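Local structure of alpha-14 giardin (Giardia lamblia, 3CHK) at residues A[18-23]-A[60-65]; A[69-74]-A[300-305]. The protein is an annexin that binds calcium and phospholipid and may act as a calcium-regulated structural element linking the membrane bilayer to the underlying axoneme. One frame throughout, in Å; residues are numbered along the deposited sequence.

Contacts 1 and 2 share one bound calcium ion, with centres about 14 Å apart. Helix 59-66, which supplies residues 60-65 of contact 1, runs into helix 69-78, which supplies residues 69-74 of contact 2, and the ion sits where the two helices meet. K64 gives its backbone O and E72 its carboxylate OE1, each 2.4 Å from the calcium; the two oxygens lie 3.6 Å apart, and L67 O from the intervening turn also binds. Four waters bring the ligands to seven. Contact 1 packs helix 59-66 on helix 12-24 near the N terminus, whereas contact 2 joins residues 69-74 to residues 300-305 of helix 301-311 and its start, 226 residues further along the chain.

Contact 1 (A[18-23]-A[60-65]); sequences KVVEAC and DAFLKK. With CA (calcium ion), chain F.
F62 reaches across from helix 59-66 and sets the CE2-CZ side of its ring against V20 and C23 of helix 12-24. Its CG lies anti to the backbone N (chi1 -172°), which carries the ring out toward the neighbouring helix. C23 CB comes to 3.5 Å from F62 CE2, while V20 CG1 touches F62 CZ at 4.0 Å, the two side chains crossing at about a right angle. The C23 thiol is turned beside its own backbone N (chi1 -76°) and makes an oblique sulfur-aromatic contact, C23 SG 4.7 Å from the F62 ring centroid. C23 SG also meets L63 CD2 at 3.9 Å, and is thus shared between ring and leucine methyl. The two helices run nearly parallel, 23° apart, within an all-helical annexin fold; F51 of helix 41-55 and H66 pack on the F62 ring as well, the latter edge-to-face. On helix 59-66, K64 curls back to D60, its NZ bonding to the syn lone pair of D60 OD1 in a salt bridge of 2.9 Å, while its backbone carbonyl goes to the calcium.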
ATOM      1  N   LYS A  18     -12.874  -3.829  26.806  1.00 31.30           N
ATOM      2  CA  LYS A  18     -11.773  -2.900  26.546  1.00 30.93           C
ATOM      3  C   LYS A  18     -12.030  -1.939  25.383  1.00 30.60           C
ATOM      4  O   LYS A  18     -11.678  -0.762  25.460  1.00 30.49           O
ATOM      5  CB  LYS A  18     -10.496  -3.699  26.276  1.00 31.94           C
ATOM      6  CG  LYS A  18      -9.252  -2.869  26.253  1.00 33.61           C
ATOM      7  CD  LYS A  18      -8.030  -3.746  26.324  1.00 36.50           C
ATOM      8  CE  LYS A  18      -6.783  -2.884  26.306  1.00 37.45           C
ATOM      9  NZ  LYS A  18      -5.559  -3.685  26.039  1.00 38.43           N
ATOM     10  N   VAL A  19     -12.601  -2.455  24.296  1.00 29.75           N
ATOM     11  CA  VAL A  19     -13.000  -1.645  23.156  1.00 28.89           C
ATOM     12  C   VAL A  19     -14.092  -0.647  23.564  1.00 29.56           C
ATOM     13  O   VAL A  19     -13.972   0.563  23.323  1.00 28.67           O
ATOM     14  CB  VAL A  19     -13.477  -2.539  21.978  1.00 28.66           C
ATOM     15  CG1 VAL A  19     -14.082  -1.718  20.871  1.00 28.34           C
ATOM     16  CG2 VAL A  19     -12.331  -3.381  21.454  1.00 26.32           C
ATOM     17  N   VAL A  20     -15.152  -1.144  24.208  1.00 29.84           N
ATOM     18  CA  VAL A  20     -16.228  -0.261  24.675  1.00 30.20           C
ATOM     19  C   VAL A  20     -15.670   0.921  25.492  1.00 30.67           C
ATOM     20  O   VAL A  20     -15.992   2.080  25.216  1.00 31.17           O
ATOM     21  CB  VAL A  20     -17.288  -1.016  25.525  1.00 29.84           C
ATOM     22  CG1 VAL A  20     -18.377  -0.032  26.042  1.00 29.56           C
ATOM     23  CG2 VAL A  20     -17.949  -2.139  24.715  1.00 29.33           C
ATOM     24  N   GLU A  21     -14.821   0.607  26.470  1.00 31.59           N
ATOM     25  CA  GLU A  21     -14.235   1.608  27.371  1.00 33.00           C
ATOM     26  C   GLU A  21     -13.290   2.583  26.652  1.00 32.80           C
ATOM     27  O   GLU A  21     -13.269   3.770  26.957  1.00 32.74           O
ATOM     28  CB  GLU A  21     -13.524   0.918  28.547  1.00 32.40           C
ATOM     29  CG  GLU A  21     -14.466   0.026  29.369  1.00 34.95           C
ATOM     30  CD  GLU A  21     -13.829  -0.623  30.594  1.00 35.24           C
ATOM     31  OE1 GLU A  21     -14.588  -1.204  31.413  1.00 39.40           O
ATOM     32  OE2 GLU A  21     -12.592  -0.563  30.762  1.00 38.76           O
ATOM     33  N   ALA A  22     -12.515   2.086  25.688  1.00 32.70           N
ATOM     34  CA  ALA A  22     -11.623   2.942  24.909  1.00 32.89           C
ATOM     35  C   ALA A  22     -12.425   3.966  24.120  1.00 33.44           C
ATOM     36  O   ALA A  22     -11.950   5.075  23.841  1.00 33.89           O
ATOM     37  CB  ALA A  22     -10.768   2.093  23.947  1.00 32.63           C
ATOM     38  N   CYS A  23     -13.638   3.574  23.745  1.00 33.91           N
ATOM     39  CA  CYS A  23     -14.521   4.436  22.992  1.00 34.68           C
ATOM     40  C   CYS A  23     -15.230   5.438  23.913  1.00 35.90           C
ATOM     41  O   CYS A  23     -15.560   6.548  23.491  1.00 35.30           O
ATOM     42  CB  CYS A  23     -15.545   3.604  22.225  1.00 35.19           C
ATOM     43  SG  CYS A  23     -14.877   2.779  20.730  1.00 34.57           S
ATOM     44  N   ASP A  60     -18.322  -1.297  13.720  1.00 33.87           N
ATOM     45  CA  ASP A  60     -18.113  -0.206  12.773  1.00 35.41           C
ATOM     46  C   ASP A  60     -19.014   0.990  13.127  1.00 34.74           C
ATOM     47  O   ASP A  60     -18.554   2.138  13.189  1.00 34.36           O
ATOM     48  CB  ASP A  60     -18.351  -0.712  11.337  1.00 36.33           C
ATOM     49  CG  ASP A  60     -18.550   0.414  10.332  1.00 41.01           C
ATOM     50  OD1 ASP A  60     -19.670   0.978  10.281  1.00 46.52           O
ATOM     51  OD2 ASP A  60     -17.594   0.709   9.568  1.00 45.37           O
ATOM     52  N   ALA A  61     -20.297   0.716  13.376  1.00 34.32           N
ATOM     53  CA  ALA A  61     -21.244   1.775  13.734  1.00 33.73           C
ATOM     54  C   ALA A  61     -20.894   2.406  15.077  1.00 33.42           C
ATOM     55  O   ALA A  61     -20.998   3.630  15.235  1.00 33.71           O
ATOM     56  CB  ALA A  61     -22.659   1.225  13.763  1.00 33.57           C
ATOM     57  N   PHE A  62     -20.465   1.566  16.022  1.00 32.97           N
ATOM     58  CA  PHE A  62     -20.075   1.982  17.360  1.00 32.59           C
ATOM     59  C   PHE A  62     -18.878   2.937  17.309  1.00 32.72           C
ATOM     60  O   PHE A  62     -18.905   4.004  17.933  1.00 31.39           O
ATOM     61  CB  PHE A  62     -19.746   0.743  18.212  1.00 33.13           C
ATOM     62  CG  PHE A  62     -19.514   1.027  19.675  1.00 33.71           C
ATOM     63  CD1 PHE A  62     -20.586   1.282  20.533  1.00 35.56           C
ATOM     64  CD2 PHE A  62     -18.228   0.991  20.210  1.00 35.00           C
ATOM     65  CE1 PHE A  62     -20.365   1.530  21.897  1.00 36.91           C
ATOM     66  CE2 PHE A  62     -17.996   1.224  21.566  1.00 35.70           C
ATOM     67  CZ  PHE A  62     -19.060   1.497  22.416  1.00 36.00           C
ATOM     68  N   LEU A  63     -17.839   2.545  16.563  1.00 31.82           N
ATOM     69  CA  LEU A  63     -16.647   3.390  16.406  1.00 31.92           C
ATOM     70  C   LEU A  63     -16.990   4.753  15.842  1.00 32.24           C
ATOM     71  O   LEU A  63     -16.452   5.754  16.287  1.00 31.72           O
ATOM     72  CB  LEU A  63     -15.615   2.717  15.498  1.00 31.62           C
ATOM     73  CG  LEU A  63     -15.004   1.381  15.926  1.00 29.90           C
ATOM     74  CD1 LEU A  63     -14.231   0.766  14.733  1.00 28.75           C
ATOM     75  CD2 LEU A  63     -14.113   1.534  17.132  1.00 28.62           C
ATOM     76  N   LYS A  64     -17.872   4.761  14.844  1.00 33.06           N
ATOM     77  CA  LYS A  64     -18.353   5.969  14.189  1.00 35.06           C
ATOM     78  C   LYS A  64     -19.059   6.918  15.162  1.00 35.68           C
ATOM     79  O   LYS A  64     -18.905   8.137  15.045  1.00 35.64           O
ATOM     80  CB  LYS A  64     -19.293   5.609  13.036  1.00 35.08           C
ATOM     81  CG  LYS A  64     -18.585   5.173  11.763  1.00 36.10           C
ATOM     82  CD  LYS A  64     -19.558   4.646  10.718  1.00 36.66           C
ATOM     83  CE  LYS A  64     -18.830   4.341   9.415  1.00 39.12           C
ATOM     84  NZ  LYS A  64     -19.529   3.342   8.535  1.00 42.02           N
ATOM     85  N   LYS A  65     -19.807   6.371  16.122  1.00 36.25           N
ATOM     86  CA  LYS A  65     -20.506   7.227  17.099  1.00 37.59           C
ATOM     87  C   LYS A  65     -19.565   7.880  18.123  1.00 37.47           C
ATOM     88  O   LYS A  65     -19.859   8.965  18.649  1.00 38.34           O
ATOM     89  CB  LYS A  65     -21.686   6.489  17.784  1.00 37.82           C
ATOM     90  CG  LYS A  65     -21.401   5.898  19.172  1.00 39.24           C
ATOM     91  CD  LYS A  65     -22.658   5.282  19.830  1.00 39.10           C
ATOM     92  CE  LYS A  65     -22.945   3.849  19.330  1.00 41.73           C
ATOM     93  NZ  LYS A  65     -24.224   3.243  19.853  1.00 42.13           N
TER
HETATM   94 CA    CA F 505     -17.821  10.101  14.335  1.00 40.13          CA
HETATM   95  O   HOH W   1     -20.350  10.568  13.908  1.00 37.01           O
HETATM   96  O   HOH W   2     -17.021  12.206  13.566  1.00 45.69           O
HETATM   97  O   HOH W   3     -18.547   9.388  12.512  1.00 36.46           O
HETATM   98  O   HOH W   4     -18.356  11.548  16.417  1.00 45.03           O

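Contact 2 (A[69-74]-A[300-305]). With CA (calcium ion), chain F.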
ATOM      1  N   LYS A  69     -12.815  12.295  12.905  1.00 29.40           N
ATOM      2  CA  LYS A  69     -11.772  12.802  12.003  1.00 29.63           C
ATOM      3  C   LYS A  69     -10.783  11.709  11.624  1.00 29.07           C
ATOM      4  O   LYS A  69     -11.180  10.561  11.422  1.00 28.84           O
ATOM      5  CB  LYS A  69     -11.064  14.030  12.604  1.00 30.00           C
ATOM      6  CG  LYS A  69     -12.028  15.198  12.919  1.00 31.55           C
ATOM      7  CD  LYS A  69     -11.387  16.150  13.901  1.00 35.17           C
ATOM      8  CE  LYS A  69     -11.994  17.542  13.822  1.00 38.38           C
ATOM      9  NZ  LYS A  69     -11.228  18.449  14.722  1.00 39.22           N
ATOM     10  N   ASP A  70      -9.502  12.059  11.560  1.00 28.19           N
ATOM     11  CA  ASP A  70      -8.481  11.097  11.085  1.00 26.63           C
ATOM     12  C   ASP A  70      -8.364   9.800  11.891  1.00 25.91           C
ATOM     13  O   ASP A  70      -8.182   8.726  11.310  1.00 25.74           O
ATOM     14  CB  ASP A  70      -7.123  11.785  10.936  1.00 27.17           C
ATOM     15  CG  ASP A  70      -7.134  12.893   9.874  1.00 28.25           C
ATOM     16  OD1 ASP A  70      -7.929  12.863   8.915  1.00 30.22           O
ATOM     17  OD2 ASP A  70      -6.308  13.800   9.993  1.00 30.12           O
ATOM     18  N   PHE A  71      -8.476   9.892  13.208  1.00 24.55           N
ATOM     19  CA  PHE A  71      -8.374   8.726  14.085  1.00 24.29           C
ATOM     20  C   PHE A  71      -9.528   7.761  13.800  1.00 24.18           C
ATOM     21  O   PHE A  71      -9.316   6.556  13.697  1.00 23.18           O
ATOM     22  CB  PHE A  71      -8.345   9.161  15.551  1.00 24.11           C
ATOM     23  CG  PHE A  71      -8.045   8.055  16.517  1.00 23.75           C
ATOM     24  CD1 PHE A  71      -6.772   7.494  16.601  1.00 22.00           C
ATOM     25  CD2 PHE A  71      -9.049   7.549  17.343  1.00 23.43           C
ATOM     26  CE1 PHE A  71      -6.493   6.477  17.516  1.00 22.96           C
ATOM     27  CE2 PHE A  71      -8.792   6.513  18.237  1.00 24.03           C
ATOM     28  CZ  PHE A  71      -7.515   5.969  18.349  1.00 24.23           C
ATOM     29  N   GLU A  72     -10.744   8.289  13.655  1.00 24.33           N
ATOM     30  CA  GLU A  72     -11.874   7.452  13.189  1.00 25.76           C
ATOM     31  C   GLU A  72     -11.591   6.698  11.880  1.00 25.50           C
ATOM     32  O   GLU A  72     -11.774   5.480  11.802  1.00 24.94           O
ATOM     33  CB  GLU A  72     -13.144   8.278  13.019  1.00 26.51           C
ATOM     34  CG  GLU A  72     -14.357   7.445  12.567  1.00 28.54           C
ATOM     35  CD  GLU A  72     -15.624   8.271  12.448  1.00 29.43           C
ATOM     36  OE1 GLU A  72     -15.906   9.058  13.377  1.00 33.29           O
ATOM     37  OE2 GLU A  72     -16.363   8.122  11.454  1.00 34.79           O
ATOM     38  N   SER A  73     -11.149   7.424  10.860  1.00 24.23           N
ATOM     39  CA  SER A  73     -10.908   6.851   9.533  1.00 24.98           C
ATOM     40  C   SER A  73      -9.885   5.709   9.646  1.00 23.10           C
ATOM     41  O   SER A  73     -10.103   4.640   9.096  1.00 22.60           O
ATOM     42  CB  SER A  73     -10.388   7.922   8.570  1.00 25.27           C
ATOM     43  OG  SER A  73     -11.255   9.043   8.514  1.00 31.92           O
ATOM     44  N   LEU A  74      -8.801   5.959  10.382  1.00 22.54           N
ATOM     45  CA  LEU A  74      -7.743   4.966  10.640  1.00 21.89           C
ATOM     46  C   LEU A  74      -8.273   3.724  11.381  1.00 22.18           C
ATOM     47  O   LEU A  74      -8.076   2.587  10.948  1.00 21.51           O
ATOM     48  CB  LEU A  74      -6.585   5.592  11.444  1.00 22.12           C
ATOM     49  CG  LEU A  74      -5.458   4.662  11.913  1.00 22.29           C
ATOM     50  CD1 LEU A  74      -4.659   4.125  10.699  1.00 24.03           C
ATOM     51  CD2 LEU A  74      -4.536   5.377  12.897  1.00 22.34           C
ATOM     52  N   LYS A 300      -0.670  15.448  14.961  1.00 24.12           N
ATOM     53  CA  LYS A 300      -0.903  15.899  16.324  1.00 24.51           C
ATOM     54  C   LYS A 300      -1.854  14.982  17.061  1.00 24.95           C
ATOM     55  O   LYS A 300      -2.674  14.283  16.444  1.00 24.62           O
ATOM     56  CB  LYS A 300      -1.462  17.310  16.294  1.00 24.41           C
ATOM     57  CG  LYS A 300      -0.512  18.283  15.637  1.00 24.29           C
ATOM     58  CD  LYS A 300      -1.180  19.555  15.283  1.00 27.42           C
ATOM     59  CE  LYS A 300      -0.283  20.386  14.384  1.00 28.70           C
ATOM     60  NZ  LYS A 300      -0.029  19.659  13.084  1.00 29.80           N
ATOM     61  N   GLY A 301      -1.732  15.018  18.384  1.00 24.70           N
ATOM     62  CA  GLY A 301      -2.654  14.344  19.280  1.00 24.95           C
ATOM     63  C   GLY A 301      -2.693  12.832  19.214  1.00 25.68           C
ATOM     64  O   GLY A 301      -1.661  12.145  19.049  1.00 24.62           O
ATOM     65  N   VAL A 302      -3.908  12.304  19.398  1.00 25.26           N
ATOM     66  CA  VAL A 302      -4.089  10.867  19.418  1.00 26.20           C
ATOM     67  C   VAL A 302      -3.825  10.285  18.028  1.00 25.12           C
ATOM     68  O   VAL A 302      -3.324   9.161  17.947  1.00 26.08           O
ATOM     69  CB  VAL A 302      -5.479  10.438  19.974  1.00 25.85           C
ATOM     70  CG1 VAL A 302      -6.571  10.709  18.981  1.00 28.74           C
ATOM     71  CG2 VAL A 302      -5.442   8.974  20.405  1.00 27.67           C
ATOM     72  N   TYR A 303      -4.173  11.024  16.969  1.00 24.86           N
ATOM     73  CA  TYR A 303      -3.913  10.532  15.587  1.00 23.52           C
ATOM     74  C   TYR A 303      -2.425  10.311  15.349  1.00 23.55           C
ATOM     75  O   TYR A 303      -2.018   9.214  14.905  1.00 23.34           O
ATOM     76  CB  TYR A 303      -4.556  11.413  14.513  1.00 24.05           C
ATOM     77  CG  TYR A 303      -4.307  10.967  13.081  1.00 23.98           C
ATOM     78  CD1 TYR A 303      -4.799   9.750  12.619  1.00 21.91           C
ATOM     79  CD2 TYR A 303      -3.635  11.784  12.185  1.00 25.42           C
ATOM     80  CE1 TYR A 303      -4.580   9.331  11.305  1.00 22.87           C
ATOM     81  CE2 TYR A 303      -3.426  11.388  10.847  1.00 24.73           C
ATOM     82  CZ  TYR A 303      -3.909  10.161  10.421  1.00 25.41           C
ATOM     83  OH  TYR A 303      -3.710   9.762   9.122  1.00 24.06           O
ATOM     84  N   GLY A 304      -1.590  11.301  15.660  1.00 22.81           N
ATOM     85  CA  GLY A 304      -0.140  11.094  15.549  1.00 22.17           C
ATOM     86  C   GLY A 304       0.427   9.973  16.393  1.00 22.86           C
ATOM     87  O   GLY A 304       1.263   9.197  15.941  1.00 21.01           O
ATOM     88  N   ASP A 305      -0.038   9.855  17.636  1.00 21.59           N
ATOM     89  CA  ASP A 305       0.392   8.821  18.528  1.00 22.42           C
ATOM     90  C   ASP A 305       0.017   7.444  17.934  1.00 21.65           C
ATOM     91  O   ASP A 305       0.796   6.505  18.045  1.00 20.72           O
ATOM     92  CB  ASP A 305      -0.289   9.007  19.885  1.00 23.77           C
ATOM     93  CG  ASP A 305       0.208  10.246  20.642  1.00 28.26           C
ATOM     94  OD1 ASP A 305       1.182  10.895  20.198  1.00 30.72           O
ATOM     95  OD2 ASP A 305      -0.415  10.569  21.686  1.00 32.13           O
TER
HETATM   96 CA    CA F 505     -17.821  10.101  14.335  1.00 40.13          CA
HETATM   97  O   HOH W   3     -18.547   9.388  12.512  1.00 36.46           O
HETATM   98  O   HOH W   1     -20.350  10.568  13.908  1.00 37.01           O
HETATM   99  O   HOH W   2     -17.021  12.206  13.566  1.00 45.69           O
HETATM  100  O   HOH W   4     -18.356  11.548  16.417  1.00 45.03           O
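D70 meets Y303 chiefly through its methylene: CB stands over the centre of the tyrosine ring, 3.4 Å from the centroid and only 5° off the ring normal, a close CH-pi contact. The aspartate CG is turned beside its own backbone N, and its carboxylate is inclined 49° to the ring, with D70 OD2 near the CE2-CD2 side, 3.9 Å from Y303 CE2. That OD2 also has a weak hydrogen bond to S262 OG. Y303 extends with CG anti to its backbone N, laying the ring alongside the first turn of helix 69-78. At the ring's edge, near its plane, L74 CB approaches Y303 CE1 to 4.2 Å. The phenol OH is hydrogen-bonded to N266 OD1 on helix 262-272, which ties down the far end of the ring. The contact joins the start of helix 69-78 to the start of helix 301-311, with the helix axes 40° apart and F71 and Y303 nearest in backbone register; residues 300-305 lie within the range of the fourth annexin repeat. A second CH-pi contact has its partners the other way round: V302 CG1 lies over one face of the F71 ring, offset toward the rim, 3.9 Å from F71 CG, while its other methyl, CG2, comes to 4.0 Å from F71 CE1. R29, L32 and I33 also touch the phenylalanine. E72, whose CB faces away from residues 300-305, has an extended chain that brings OE1 to the calcium, and E72 OE2 accepts a 2.7 Å hydrogen bond from calcium-bound water 3.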